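Local atomic coordinates of Exo-1,5-alpha-L-arabinofuranobiosidase (Gibberella zeae, PDB entry 2YDT), a protein that probably hydrolyses alpha-1,5-linked arabinan from the chain end, releasing arabinobiose, and is seen here with an arabinose and an iminosugar inhibitor bound. Residues T10-V14 and V317-T321; D25-L29 and P346-N352; V28-P33 and M340-L345; W242-R248 and A260-I264. The contacts are given in a common frame with arbitrary orientation. Residues are numbered along the deposited sequence.

Contact 1: T10-V14 and V317-T321. With SO4 (sulfate ion), chain D.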
loop_
_atom_site.group_PDB
_atom_site.type_symbol
_atom_site.label_atom_id
_atom_site.label_comp_id
_atom_site.label_asym_id
_atom_site.label_seq_id
_atom_site.Cartn_x
_atom_site.Cartn_y
_atom_site.Cartn_z
ATOM N N THR A 10 -23.101 2.686 -2.429
ATOM C CA THR A 10 -22.520 1.377 -2.152
ATOM C C THR A 10 -22.679 0.409 -3.330
ATOM O O THR A 10 -23.584 0.544 -4.170
ATOM C CB THR A 10 -23.080 0.741 -0.883
ATOM O OG1 THR A 10 -24.486 0.477 -1.039
ATOM C CG2 THR A 10 -22.875 1.652 0.370
ATOM N N PHE A 11 -21.775 -0.569 -3.383
ATOM C CA PHE A 11 -21.811 -1.638 -4.379
ATOM C C PHE A 11 -20.857 -2.749 -3.987
ATOM O O PHE A 11 -19.942 -2.547 -3.167
ATOM C CB PHE A 11 -21.476 -1.132 -5.767
ATOM C CG PHE A 11 -20.136 -0.448 -5.869
ATOM C CD1 PHE A 11 -18.957 -1.188 -6.031
ATOM C CD2 PHE A 11 -20.054 0.928 -5.849
ATOM C CE1 PHE A 11 -17.731 -0.536 -6.168
ATOM C CE2 PHE A 11 -18.827 1.575 -5.955
ATOM C CZ PHE A 11 -17.663 0.836 -6.119
ATOM N N SER A 12 -21.081 -3.938 -4.548
ATOM C CA SER A 12 -20.292 -5.110 -4.193
ATOM C C SER A 12 -19.685 -5.787 -5.420
ATOM O O SER A 12 -20.366 -6.037 -6.412
ATOM C CB SER A 12 -21.137 -6.122 -3.437
ATOM O OG SER A 12 -21.634 -5.556 -2.223
ATOM N N ASN A 13 -18.376 -6.012 -5.370
ATOM C CA ASN A 13 -17.691 -6.811 -6.385
ATOM C C ASN A 13 -17.806 -6.300 -7.800
ATOM O O ASN A 13 -18.055 -7.078 -8.730
ATOM C CB ASN A 13 -18.179 -8.252 -6.281
ATOM C CG ASN A 13 -18.049 -8.759 -4.902
ATOM O OD1 ASN A 13 -19.059 -8.987 -4.198
ATOM N ND2 ASN A 13 -16.813 -8.898 -4.461
ATOM N N VAL A 14 -17.612 -5.011 -7.988
ATOM C CA VAL A 14 -17.560 -4.448 -9.301
ATOM C C VAL A 14 -16.169 -4.712 -9.920
ATOM O O VAL A 14 -15.148 -4.380 -9.341
ATOM C CB VAL A 14 -17.864 -2.925 -9.263
ATOM C CG1 VAL A 14 -17.435 -2.199 -10.563
ATOM C CG2 VAL A 14 -19.364 -2.712 -8.942
ATOM N N VAL A 317 -17.161 -8.318 5.171
ATOM C CA VAL A 317 -17.480 -7.438 4.064
ATOM C C VAL A 317 -17.603 -8.291 2.797
ATOM O O VAL A 317 -17.135 -9.426 2.798
ATOM C CB VAL A 317 -16.363 -6.351 3.851
ATOM C CG1 VAL A 317 -16.295 -5.356 5.051
ATOM C CG2 VAL A 317 -15.022 -7.018 3.570
ATOM N N PRO A 318 -18.207 -7.754 1.733
ATOM C CA PRO A 318 -18.400 -8.604 0.560
ATOM C C PRO A 318 -17.219 -8.771 -0.386
ATOM O O PRO A 318 -17.275 -9.592 -1.301
ATOM C CB PRO A 318 -19.534 -7.932 -0.189
ATOM C CG PRO A 318 -19.599 -6.565 0.309
ATOM C CD PRO A 318 -18.987 -6.510 1.649
ATOM N N GLN A 319 -16.181 -7.964 -0.185
ATOM C CA GLN A 319 -15.020 -8.007 -1.066
ATOM C C GLN A 319 -14.130 -9.179 -0.661
ATOM O O GLN A 319 -13.867 -9.406 0.516
ATOM C CB GLN A 319 -14.267 -6.680 -0.957
ATOM C CG GLN A 319 -13.057 -6.587 -1.895
ATOM C CD GLN A 319 -13.440 -6.419 -3.344
ATOM O OE1 GLN A 319 -14.594 -6.073 -3.713
ATOM N NE2 GLN A 319 -12.463 -6.660 -4.207
ATOM N N PRO A 320 -13.664 -9.994 -1.652
ATOM C CA PRO A 320 -12.868 -11.148 -1.311
ATOM C C PRO A 320 -11.458 -10.861 -0.766
ATOM O O PRO A 320 -10.938 -9.751 -0.901
ATOM C CB PRO A 320 -12.789 -11.906 -2.640
ATOM C CG PRO A 320 -12.948 -10.905 -3.658
ATOM C CD PRO A 320 -13.920 -9.903 -3.092
ATOM N N THR A 321 -10.860 -11.888 -0.185
ATOM C CA THR A 321 -9.461 -11.857 0.252
ATOM C C THR A 321 -8.543 -11.628 -0.942
ATOM O O THR A 321 -8.713 -12.236 -2.019
ATOM C CB THR A 321 -9.101 -13.149 0.918
ATOM O OG1 THR A 321 -9.951 -13.311 2.080
ATOM C CG2 THR A 321 -7.621 -13.184 1.315
HETATM S S SO4 D . -26.199 3.887 -0.197
HETATM O O1 SO4 D . -25.457 5.109 -0.432
HETATM O O2 SO4 D . -25.897 3.299 1.081
HETATM O O3 SO4 D . -27.610 4.222 -0.399
HETATM O O4 SO4 D . -25.961 2.892 -1.242
#
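N13 lays its side-chain amide over the loop residues P318 to P320. Its ND2 donates a hydrogen bond to the carbonyl O of P318, 3.3 Å long. The same ND2 lies 3.4 Å from CD of P320, so the amide rests against a proline ring as well. Next to it, OG of S12 touches CG of P318 at 3.4 Å. Q319 is buried; its OE1 bonds to S357 and its NE2 to S355, both on strand 354-360. The contact is small, 181 Å². N13 has positive phi and psi (59/46). N13 and V14 both face A356, which makes a G1 beta bulge. At the other end, T10 holds a sulfate, probably from the crystallisation liquor, through N and OG1, 3.1 and 2.8 Å from sulfate O4. The contact ties the N-terminal strand 11-17, outermost in its four-stranded sheet, to the loop entering that sheet from the preceding one. Closure of the ring by a sheet built from both chain ends is typical of beta-propellers.

Contact 2: D25-L29 and P346-N352. With SO4 (sulfate ion), chain F.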
loop_
_atom_site.group_PDB
_atom_site.type_symbol
_atom_site.label_atom_id
_atom_site.label_comp_id
_atom_site.label_asym_id
_atom_site.label_seq_id
_atom_site.Cartn_x
_atom_site.Cartn_y
_atom_site.Cartn_z
ATOM N N ASP A 25 1.280 -15.200 -15.143
ATOM C CA ASP A 25 0.902 -15.442 -13.725
ATOM C C ASP A 25 1.722 -14.520 -12.825
ATOM O O ASP A 25 2.975 -14.437 -12.968
ATOM C CB ASP A 25 1.249 -16.892 -13.429
ATOM C CG ASP A 25 0.665 -17.422 -12.153
ATOM O OD1 ASP A 25 -0.309 -16.900 -11.597
ATOM O OD2 ASP A 25 1.191 -18.482 -11.753
ATOM N N PRO A 26 1.048 -13.761 -11.921
ATOM C CA PRO A 26 -0.379 -13.781 -11.520
ATOM C C PRO A 26 -1.318 -12.904 -12.345
ATOM O O PRO A 26 -2.502 -12.808 -12.008
ATOM C CB PRO A 26 -0.317 -13.273 -10.083
ATOM C CG PRO A 26 0.758 -12.240 -10.143
ATOM C CD PRO A 26 1.812 -12.842 -11.049
ATOM N N GLN A 27 -0.796 -12.242 -13.381
ATOM C CA GLN A 27 -1.558 -11.484 -14.379
ATOM C C GLN A 27 -1.842 -10.064 -13.918
ATOM O O GLN A 27 -1.500 -9.105 -14.600
ATOM C CB GLN A 27 -2.809 -12.227 -14.887
ATOM C CG GLN A 27 -2.513 -13.631 -15.413
ATOM C CD GLN A 27 -3.718 -14.267 -16.050
ATOM O OE1 GLN A 27 -4.754 -14.356 -15.413
ATOM N NE2 GLN A 27 -3.608 -14.695 -17.327
ATOM N N VAL A 28 -2.479 -9.941 -12.766
ATOM C CA VAL A 28 -2.641 -8.681 -12.060
ATOM C C VAL A 28 -2.362 -8.971 -10.588
ATOM O O VAL A 28 -2.478 -10.127 -10.148
ATOM C CB VAL A 28 -4.019 -8.076 -12.254
ATOM C CG1 VAL A 28 -4.236 -7.723 -13.745
ATOM C CG2 VAL A 28 -5.162 -9.018 -11.689
ATOM N N LEU A 29 -1.994 -7.932 -9.829
ATOM C CA LEU A 29 -1.735 -8.051 -8.395
ATOM C C LEU A 29 -1.610 -6.613 -7.883
ATOM O O LEU A 29 -1.320 -5.688 -8.655
ATOM C CB LEU A 29 -0.420 -8.825 -8.148
ATOM C CG LEU A 29 -0.206 -9.381 -6.743
ATOM C CD1 LEU A 29 -1.171 -10.583 -6.466
ATOM C CD2 LEU A 29 1.262 -9.760 -6.492
ATOM N N PRO A 346 1.015 -15.476 -6.945
ATOM C CA PRO A 346 1.117 -16.659 -7.821
ATOM C C PRO A 346 1.481 -17.919 -7.011
ATOM O O PRO A 346 2.197 -17.838 -5.992
ATOM C CB PRO A 346 2.226 -16.256 -8.810
ATOM C CG PRO A 346 3.042 -15.301 -8.042
ATOM C CD PRO A 346 2.119 -14.536 -7.197
ATOM N N PRO A 347 0.995 -19.094 -7.471
ATOM C CA PRO A 347 0.235 -19.321 -8.696
ATOM C C PRO A 347 -1.235 -19.001 -8.547
ATOM O O PRO A 347 -1.883 -19.474 -7.608
ATOM C CB PRO A 347 0.445 -20.837 -8.965
ATOM C CG PRO A 347 0.711 -21.416 -7.648
ATOM C CD PRO A 347 1.272 -20.348 -6.744
ATOM N N ALA A 348 -1.756 -18.152 -9.439
ATOM C CA ALA A 348 -3.120 -17.679 -9.351
ATOM C C ALA A 348 -4.110 -18.361 -10.291
ATOM O O ALA A 348 -5.305 -18.064 -10.279
ATOM C CB ALA A 348 -3.175 -16.120 -9.508
ATOM N N GLY A 349 -3.593 -19.280 -11.108
ATOM C CA GLY A 349 -4.462 -20.128 -11.937
ATOM C C GLY A 349 -5.273 -19.416 -12.989
ATOM O O GLY A 349 -6.295 -19.928 -13.444
ATOM N N GLY A 350 -4.823 -18.235 -13.403
ATOM C CA GLY A 350 -5.533 -17.422 -14.391
ATOM C C GLY A 350 -6.721 -16.641 -13.850
ATOM O O GLY A 350 -7.415 -16.002 -14.622
ATOM N N LYS A 351 -6.954 -16.662 -12.528
ATOM C CA LYS A 351 -8.212 -16.213 -11.996
ATOM C C LYS A 351 -8.219 -14.823 -11.372
ATOM O O LYS A 351 -9.288 -14.341 -10.945
ATOM C CB LYS A 351 -8.719 -17.235 -10.990
ATOM C CG LYS A 351 -8.965 -18.617 -11.631
ATOM C CD LYS A 351 -9.717 -18.526 -12.980
ATOM C CE LYS A 351 -10.353 -19.875 -13.412
ATOM N NZ LYS A 351 -10.826 -19.885 -14.834
ATOM N N ASN A 352 -7.059 -14.182 -11.266
ATOM C CA ASN A 352 -7.047 -12.827 -10.648
ATOM C C ASN A 352 -7.721 -11.809 -11.549
ATOM O O ASN A 352 -7.535 -11.791 -12.786
ATOM C CB ASN A 352 -5.649 -12.294 -10.328
ATOM C CG ASN A 352 -4.967 -12.984 -9.174
ATOM O OD1 ASN A 352 -5.525 -13.896 -8.499
ATOM N ND2 ASN A 352 -3.711 -12.562 -8.920
HETATM S S SO4 F . -8.600 -18.451 -17.803
HETATM O O1 SO4 F . -7.273 -17.921 -17.641
HETATM O O2 SO4 F . -8.946 -19.109 -16.522
HETATM O O3 SO4 F . -9.646 -17.463 -18.135
HETATM O O4 SO4 F . -8.619 -19.501 -18.858
HETATM O O HOH W 1 -2.582 -16.571 -13.056
HETATM O O HOH W 2 -1.158 -20.329 -12.109
HETATM O O HOH W 3 -4.442 -14.537 -12.657
#
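Neither segment is regular for most of its length. The peptide bonds before P26 and P347 are both cis, and A348 to K351 form a type I' beta turn, with K351 N bonded to A348 O at 3.1 Å. G349 and G350 have positive phi. D25 reaches across to the turn: its OD1 accepts A348 N at 2.9 Å. Water 1 links D25 OD1 to G350 N, and water 2 links OD2, weakly, to G349 N. N352 works from the other end, its ND2 donating to V28 O at 3.0 Å and also to I344. Water 3 joins P26 O, Q27 OE1 and N352 N, while Q27 NE2 bonds to Y23 O. P26 CB packs on A348 CB at 4.1 Å and P26 CG on P346 CD at 4.0 Å. The contact joins the lead-in to strand 28-35 to the loop between strands 336-341 and 354-360. It is a loop-to-loop contact between adjacent propeller blades and includes L29 of the arabinose pocket.

Contact 3: V28-P33 and M340-L345. With AHR (alpha-L-arabinofuranose), chain C.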
loop_
_atom_site.group_PDB
_atom_site.type_symbol
_atom_site.label_atom_id
_atom_site.label_comp_id
_atom_site.label_asym_id
_atom_site.label_seq_id
_atom_site.Cartn_x
_atom_site.Cartn_y
_atom_site.Cartn_z
ATOM N N VAL A 28 -2.479 -9.941 -12.766
ATOM C CA VAL A 28 -2.641 -8.681 -12.060
ATOM C C VAL A 28 -2.362 -8.971 -10.588
ATOM O O VAL A 28 -2.478 -10.127 -10.148
ATOM C CB VAL A 28 -4.019 -8.076 -12.254
ATOM C CG1 VAL A 28 -4.236 -7.723 -13.745
ATOM C CG2 VAL A 28 -5.162 -9.018 -11.689
ATOM N N LEU A 29 -1.994 -7.932 -9.829
ATOM C CA LEU A 29 -1.735 -8.051 -8.395
ATOM C C LEU A 29 -1.610 -6.613 -7.883
ATOM O O LEU A 29 -1.320 -5.688 -8.655
ATOM C CB LEU A 29 -0.420 -8.825 -8.148
ATOM C CG LEU A 29 -0.206 -9.381 -6.743
ATOM C CD1 LEU A 29 -1.171 -10.583 -6.466
ATOM C CD2 LEU A 29 1.262 -9.760 -6.492
ATOM N N TYR A 30 -1.797 -6.404 -6.576
ATOM C CA TYR A 30 -1.339 -5.136 -5.955
ATOM C C TYR A 30 -2.158 -3.940 -6.379
ATOM O O TYR A 30 -1.639 -2.977 -6.957
ATOM C CB TYR A 30 0.182 -4.921 -6.204
ATOM C CG TYR A 30 0.907 -4.209 -5.076
ATOM C CD1 TYR A 30 1.774 -4.913 -4.221
ATOM C CD2 TYR A 30 0.773 -2.835 -4.885
ATOM C CE1 TYR A 30 2.452 -4.300 -3.209
ATOM C CE2 TYR A 30 1.450 -2.197 -3.860
ATOM C CZ TYR A 30 2.306 -2.920 -3.038
ATOM O OH TYR A 30 2.995 -2.291 -2.006
ATOM N N ALA A 31 -3.453 -3.954 -6.067
ATOM C CA ALA A 31 -4.363 -2.868 -6.422
ATOM C C ALA A 31 -4.218 -1.688 -5.465
ATOM O O ALA A 31 -4.084 -1.877 -4.261
ATOM C CB ALA A 31 -5.848 -3.372 -6.415
ATOM N N ARG A 32 -4.303 -0.488 -6.041
ATOM C CA ARG A 32 -4.243 0.760 -5.272
ATOM C C ARG A 32 -5.214 1.791 -5.800
ATOM O O ARG A 32 -5.213 2.063 -7.024
ATOM C CB ARG A 32 -2.805 1.328 -5.285
ATOM C CG ARG A 32 -1.823 0.509 -4.456
ATOM C CD ARG A 32 -2.070 0.618 -2.980
ATOM N NE ARG A 32 -1.057 -0.018 -2.158
ATOM C CZ ARG A 32 -1.101 -1.260 -1.695
ATOM N NH1 ARG A 32 -2.055 -2.097 -2.024
ATOM N NH2 ARG A 32 -0.171 -1.663 -0.872
ATOM N N PRO A 33 -5.994 2.434 -4.887
ATOM C CA PRO A 33 -6.924 3.502 -5.282
ATOM C C PRO A 33 -6.492 4.868 -4.786
ATOM O O PRO A 33 -5.657 4.981 -3.894
ATOM C CB PRO A 33 -8.180 3.136 -4.505
ATOM C CG PRO A 33 -7.665 2.650 -3.227
ATOM C CD PRO A 33 -6.294 1.992 -3.518
ATOM N N MET A 340 -10.422 -2.614 -2.279
ATOM C CA MET A 340 -9.983 -2.865 -3.659
ATOM C C MET A 340 -8.914 -3.935 -3.637
ATOM O O MET A 340 -8.002 -3.911 -2.808
ATOM C CB MET A 340 -9.386 -1.596 -4.276
ATOM C CG MET A 340 -9.063 -1.685 -5.773
ATOM S SD MET A 340 -8.044 -0.254 -6.229
ATOM C CE MET A 340 -7.936 -0.484 -7.993
ATOM N N GLY A 341 -9.018 -4.905 -4.546
ATOM C CA GLY A 341 -8.039 -5.967 -4.644
ATOM C C GLY A 341 -7.760 -6.426 -6.042
ATOM O O GLY A 341 -8.545 -6.144 -6.979
ATOM N N ALA A 342 -6.607 -7.094 -6.183
ATOM C CA ALA A 342 -6.210 -7.656 -7.472
ATOM C C ALA A 342 -5.793 -9.107 -7.335
ATOM O O ALA A 342 -4.929 -9.597 -8.055
ATOM C CB ALA A 342 -5.157 -6.782 -8.188
ATOM N N GLY A 343 -6.431 -9.833 -6.427
ATOM C CA GLY A 343 -6.245 -11.254 -6.388
ATOM C C GLY A 343 -5.079 -11.699 -5.537
ATOM O O GLY A 343 -4.564 -10.946 -4.680
ATOM N N ILE A 344 -4.684 -12.948 -5.752
ATOM C CA ILE A 344 -3.745 -13.633 -4.891
ATOM C C ILE A 344 -2.360 -13.791 -5.501
ATOM O O ILE A 344 -2.176 -13.704 -6.712
ATOM C CB ILE A 344 -4.262 -15.036 -4.483
ATOM C CG1 ILE A 344 -4.332 -15.979 -5.694
ATOM C CG2 ILE A 344 -5.659 -14.937 -3.855
ATOM C CD1 ILE A 344 -4.712 -17.427 -5.297
ATOM N N LEU A 345 -1.381 -14.020 -4.633
ATOM C CA LEU A 345 -0.023 -14.308 -5.055
ATOM C C LEU A 345 0.034 -15.483 -6.022
ATOM O O LEU A 345 -0.822 -16.386 -5.939
ATOM C CB LEU A 345 0.842 -14.633 -3.832
ATOM C CG LEU A 345 1.187 -13.421 -2.972
ATOM C CD1 LEU A 345 1.658 -13.943 -1.569
ATOM C CD2 LEU A 345 2.267 -12.596 -3.637
HETATM O O5 AHR C . 4.536 -7.237 -5.531
HETATM C C5 AHR C . 5.014 -8.457 -6.122
HETATM C C4 AHR C . 5.655 -9.360 -5.097
HETATM O O4 AHR C . 6.812 -8.793 -4.515
HETATM C C3 AHR C . 6.207 -10.664 -5.704
HETATM O O3 AHR C . 5.190 -11.675 -5.923
HETATM C C2 AHR C . 7.158 -11.119 -4.623
HETATM O O2 AHR C . 8.259 -11.923 -5.071
HETATM C C1 AHR C . 7.637 -9.820 -4.033
HETATM O O HOH W 4 -3.695 -8.306 -5.033
#
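L29 swings its side chain back over the 340-345 segment. In its tp rotamer (chi1 -163°, chi2 71°), CD1 reaches the carbonyl O of I344 at 3.3 Å, and CD2 meets CD2 of L345 at 4.1 Å. L345 is mt. These two leucines line the arabinose pocket: L345 CD2 lies 3.8 Å from AHR O3, and L29 CD2 lies 4.0 Å from AHR C5. Y30 CD1 approaches AHR O5 at 3.8 Å. A31 points toward the other segment, its CB 3.9 Å from CB of A342 and 3.7 Å from CG of M340. Here strand 28-35, at the edge of one blade, packs against 336-341 of the neighbouring blade, sheet face to sheet face, as in a beta-propeller. M340 is fully extended (ttt), which carries SD to 3.8 Å from CB of P33. R32 folds back (chi1 and chi2 both m), so NH1 bonds A31 O at 3.0 Å while NH2 bonds T324. Water 4 bridges Y30 N and G343 O.

Contact 4: W242-R248 and A260-I264; sequences WFPVYYR and AHHQI
Three backbone hydrogen bonds join the segments: I264 N to V245 O at 3.0 Å, Y247 N to H262 O at 2.8 Å and H262 N to Y247 O at 2.9 Å. The extended strands run antiparallel. Y247 and H262 form the hydrogen-bonded pair, Y247 CA to H262 CA 5.3 Å; Y246 and Q263 form the non-hydrogen-bonded pair, Y246 CA to Q263 CA 4.3 Å. Y246 (chi1 -87°) takes Q263 CB over its ring face, 3.9 Å from the centroid. Its edge meets the face of the H261 ring, T-shaped, centroids 5.0 Å apart and planes at 70°. On the opposite face of the sheet, Y247 (chi1 p) takes H262 CB 3.7 Å from its ring centroid, a second CH-pi contact. Its OH bonds G307 and W312. H261 (chi1 p) bonds Y203 through ND1. R248 (mtt) extends to F256, Y227 and Y203. Further out, V245 CG1 meets I264 CD1 at 3.7 Å. This is the outer beta hairpin of a four-stranded antiparallel propeller blade.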
loop_
_atom_site.group_PDB
_atom_site.type_symbol
_atom_site.label_atom_id
_atom_site.label_comp_id
_atom_site.label_asym_id
_atom_site.label_seq_id
_atom_site.Cartn_x
_atom_site.Cartn_y
_atom_site.Cartn_z
ATOM N N TRP A 242 5.546 -16.940 10.316
ATOM C CA TRP A 242 4.366 -16.289 9.802
ATOM C C TRP A 242 4.529 -14.760 9.788
ATOM O O TRP A 242 5.607 -14.254 10.143
ATOM C CB TRP A 242 3.092 -16.713 10.551
ATOM C CG TRP A 242 2.917 -16.203 11.943
ATOM C CD1 TRP A 242 3.875 -16.053 12.889
ATOM C CD2 TRP A 242 1.689 -15.807 12.553
ATOM N NE1 TRP A 242 3.337 -15.557 14.025
ATOM C CE2 TRP A 242 1.987 -15.442 13.878
ATOM C CE3 TRP A 242 0.376 -15.715 12.109
ATOM C CZ2 TRP A 242 1.024 -14.972 14.759
ATOM C CZ3 TRP A 242 -0.589 -15.298 12.993
ATOM C CH2 TRP A 242 -0.255 -14.921 14.315
ATOM N N PHE A 243 3.500 -14.078 9.307
ATOM C CA PHE A 243 3.535 -12.638 9.026
ATOM C C PHE A 243 2.389 -11.892 9.725
ATOM O O PHE A 243 1.606 -11.176 9.102
ATOM C CB PHE A 243 3.474 -12.430 7.491
ATOM C CG PHE A 243 4.646 -13.024 6.720
ATOM C CD1 PHE A 243 5.743 -12.255 6.359
ATOM C CD2 PHE A 243 4.642 -14.365 6.360
ATOM C CE1 PHE A 243 6.815 -12.832 5.664
ATOM C CE2 PHE A 243 5.694 -14.915 5.662
ATOM C CZ PHE A 243 6.769 -14.152 5.306
ATOM N N PRO A 244 2.304 -11.974 11.063
ATOM C CA PRO A 244 1.226 -11.288 11.756
ATOM C C PRO A 244 1.244 -9.757 11.593
ATOM O O PRO A 244 2.314 -9.165 11.446
ATOM C CB PRO A 244 1.466 -11.681 13.227
ATOM C CG PRO A 244 2.906 -11.927 13.306
ATOM C CD PRO A 244 3.251 -12.604 11.995
ATOM N N VAL A 245 0.068 -9.151 11.536
ATOM C CA VAL A 245 -0.045 -7.695 11.433
ATOM C C VAL A 245 0.321 -7.031 12.764
ATOM O O VAL A 245 -0.295 -7.315 13.816
ATOM C CB VAL A 245 -1.405 -7.240 10.917
ATOM C CG1 VAL A 245 -1.428 -5.703 10.743
ATOM C CG2 VAL A 245 -1.728 -7.936 9.561
ATOM N N TYR A 246 1.323 -6.150 12.718
ATOM C CA TYR A 246 1.744 -5.355 13.877
ATOM C C TYR A 246 1.627 -3.880 13.535
ATOM O O TYR A 246 1.537 -3.474 12.368
ATOM C CB TYR A 246 3.178 -5.675 14.305
ATOM C CG TYR A 246 3.355 -6.830 15.258
ATOM C CD1 TYR A 246 2.973 -8.117 14.915
ATOM C CD2 TYR A 246 3.953 -6.635 16.517
ATOM C CE1 TYR A 246 3.153 -9.193 15.808
ATOM C CE2 TYR A 246 4.126 -7.699 17.396
ATOM C CZ TYR A 246 3.743 -8.965 17.022
ATOM O OH TYR A 246 3.943 -10.043 17.892
ATOM N N TYR A 247 1.623 -3.057 14.576
ATOM C CA TYR A 247 1.592 -1.607 14.416
ATOM C C TYR A 247 2.339 -0.887 15.528
ATOM O O TYR A 247 2.631 -1.444 16.579
ATOM C CB TYR A 247 0.158 -1.100 14.294
ATOM C CG TYR A 247 -0.698 -1.225 15.540
ATOM C CD1 TYR A 247 -0.813 -0.175 16.473
ATOM C CD2 TYR A 247 -1.321 -2.430 15.825
ATOM C CE1 TYR A 247 -1.648 -0.314 17.605
ATOM C CE2 TYR A 247 -2.099 -2.585 16.939
ATOM C CZ TYR A 247 -2.241 -1.526 17.828
ATOM O OH TYR A 247 -3.047 -1.713 18.914
ATOM N N ARG A 248 2.669 0.362 15.249
ATOM C CA ARG A 248 3.295 1.281 16.177
ATOM C C ARG A 248 2.577 2.622 16.128
ATOM O O ARG A 248 1.998 3.000 15.095
ATOM C CB ARG A 248 4.779 1.455 15.834
ATOM C CG ARG A 248 5.585 0.169 15.964
ATOM C CD ARG A 248 7.001 0.307 15.582
ATOM N NE ARG A 248 7.702 -0.980 15.639
ATOM C CZ ARG A 248 8.998 -1.129 15.894
ATOM N NH1 ARG A 248 9.761 -0.073 16.084
ATOM N NH2 ARG A 248 9.554 -2.329 15.943
ATOM N N ALA A 260 7.025 1.233 20.958
ATOM C CA ALA A 260 6.617 -0.143 21.247
ATOM C C ALA A 260 5.782 -0.690 20.095
ATOM O O ALA A 260 5.054 0.049 19.414
ATOM C CB ALA A 260 5.796 -0.182 22.533
ATOM N N HIS A 261 5.888 -1.990 19.861
ATOM C CA HIS A 261 5.068 -2.621 18.844
ATOM C C HIS A 261 3.849 -3.315 19.459
ATOM O O HIS A 261 3.815 -3.608 20.670
ATOM C CB HIS A 261 5.887 -3.568 17.936
ATOM C CG HIS A 261 6.455 -4.796 18.595
ATOM N ND1 HIS A 261 7.467 -5.527 18.005
ATOM C CD2 HIS A 261 6.194 -5.409 19.785
ATOM C CE1 HIS A 261 7.783 -6.546 18.790
ATOM N NE2 HIS A 261 7.051 -6.477 19.887
ATOM N N HIS A 262 2.852 -3.541 18.618
ATOM C CA HIS A 262 1.583 -4.144 19.027
ATOM C C HIS A 262 1.066 -5.073 17.952
ATOM O O HIS A 262 0.905 -4.645 16.830
ATOM C CB HIS A 262 0.533 -3.098 19.288
ATOM C CG HIS A 262 0.941 -2.063 20.281
ATOM N ND1 HIS A 262 0.869 -2.284 21.644
ATOM C CD2 HIS A 262 1.448 -0.814 20.121
ATOM C CE1 HIS A 262 1.298 -1.207 22.277
ATOM N NE2 HIS A 262 1.666 -0.308 21.383
ATOM N N GLN A 263 0.741 -6.314 18.312
ATOM C CA GLN A 263 0.026 -7.193 17.404
ATOM C C GLN A 263 -1.438 -6.833 17.348
ATOM O O GLN A 263 -2.029 -6.497 18.385
ATOM C CB GLN A 263 0.113 -8.662 17.908
ATOM C CG GLN A 263 -0.445 -9.647 16.920
ATOM C CD GLN A 263 -0.323 -11.082 17.419
ATOM O OE1 GLN A 263 0.210 -11.316 18.540
ATOM N NE2 GLN A 263 -0.736 -12.039 16.595
ATOM N N ILE A 264 -2.052 -6.917 16.169
ATOM C CA ILE A 264 -3.497 -6.782 16.054
ATOM C C ILE A 264 -4.131 -8.121 16.359
ATOM O O ILE A 264 -3.874 -9.101 15.686
ATOM C CB ILE A 264 -3.998 -6.342 14.657
ATOM C CG1 ILE A 264 -3.497 -4.956 14.349
ATOM C CG2 ILE A 264 -5.569 -6.355 14.627
ATOM C CD1 ILE A 264 -4.028 -4.348 12.999
HETATM O O HOH W 5 2.993 -12.388 17.080
#

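How the contacts relate
Contacts 2 and 3 share V28 and L29 and touch directly, with N352 ND2 probably bonded to I344 O. They are two levels of one blade interface. Contact 3 is buried and mainly apolar, whereas contact 2 is partly buried and relies on polar groups and waters. Contact 1 lies at the surface, with one direct hydrogen bond. It meets contact 3 where Q319 NE2 packs against G341 N at 3.9 Å, and both reach the sheet built from the two chain ends. Contact 4 stands apart, its centre about 22 Å from that of contact 3. Its segments are close in sequence and pair within one blade, so backbone hydrogen bonds and aromatic rings dominate.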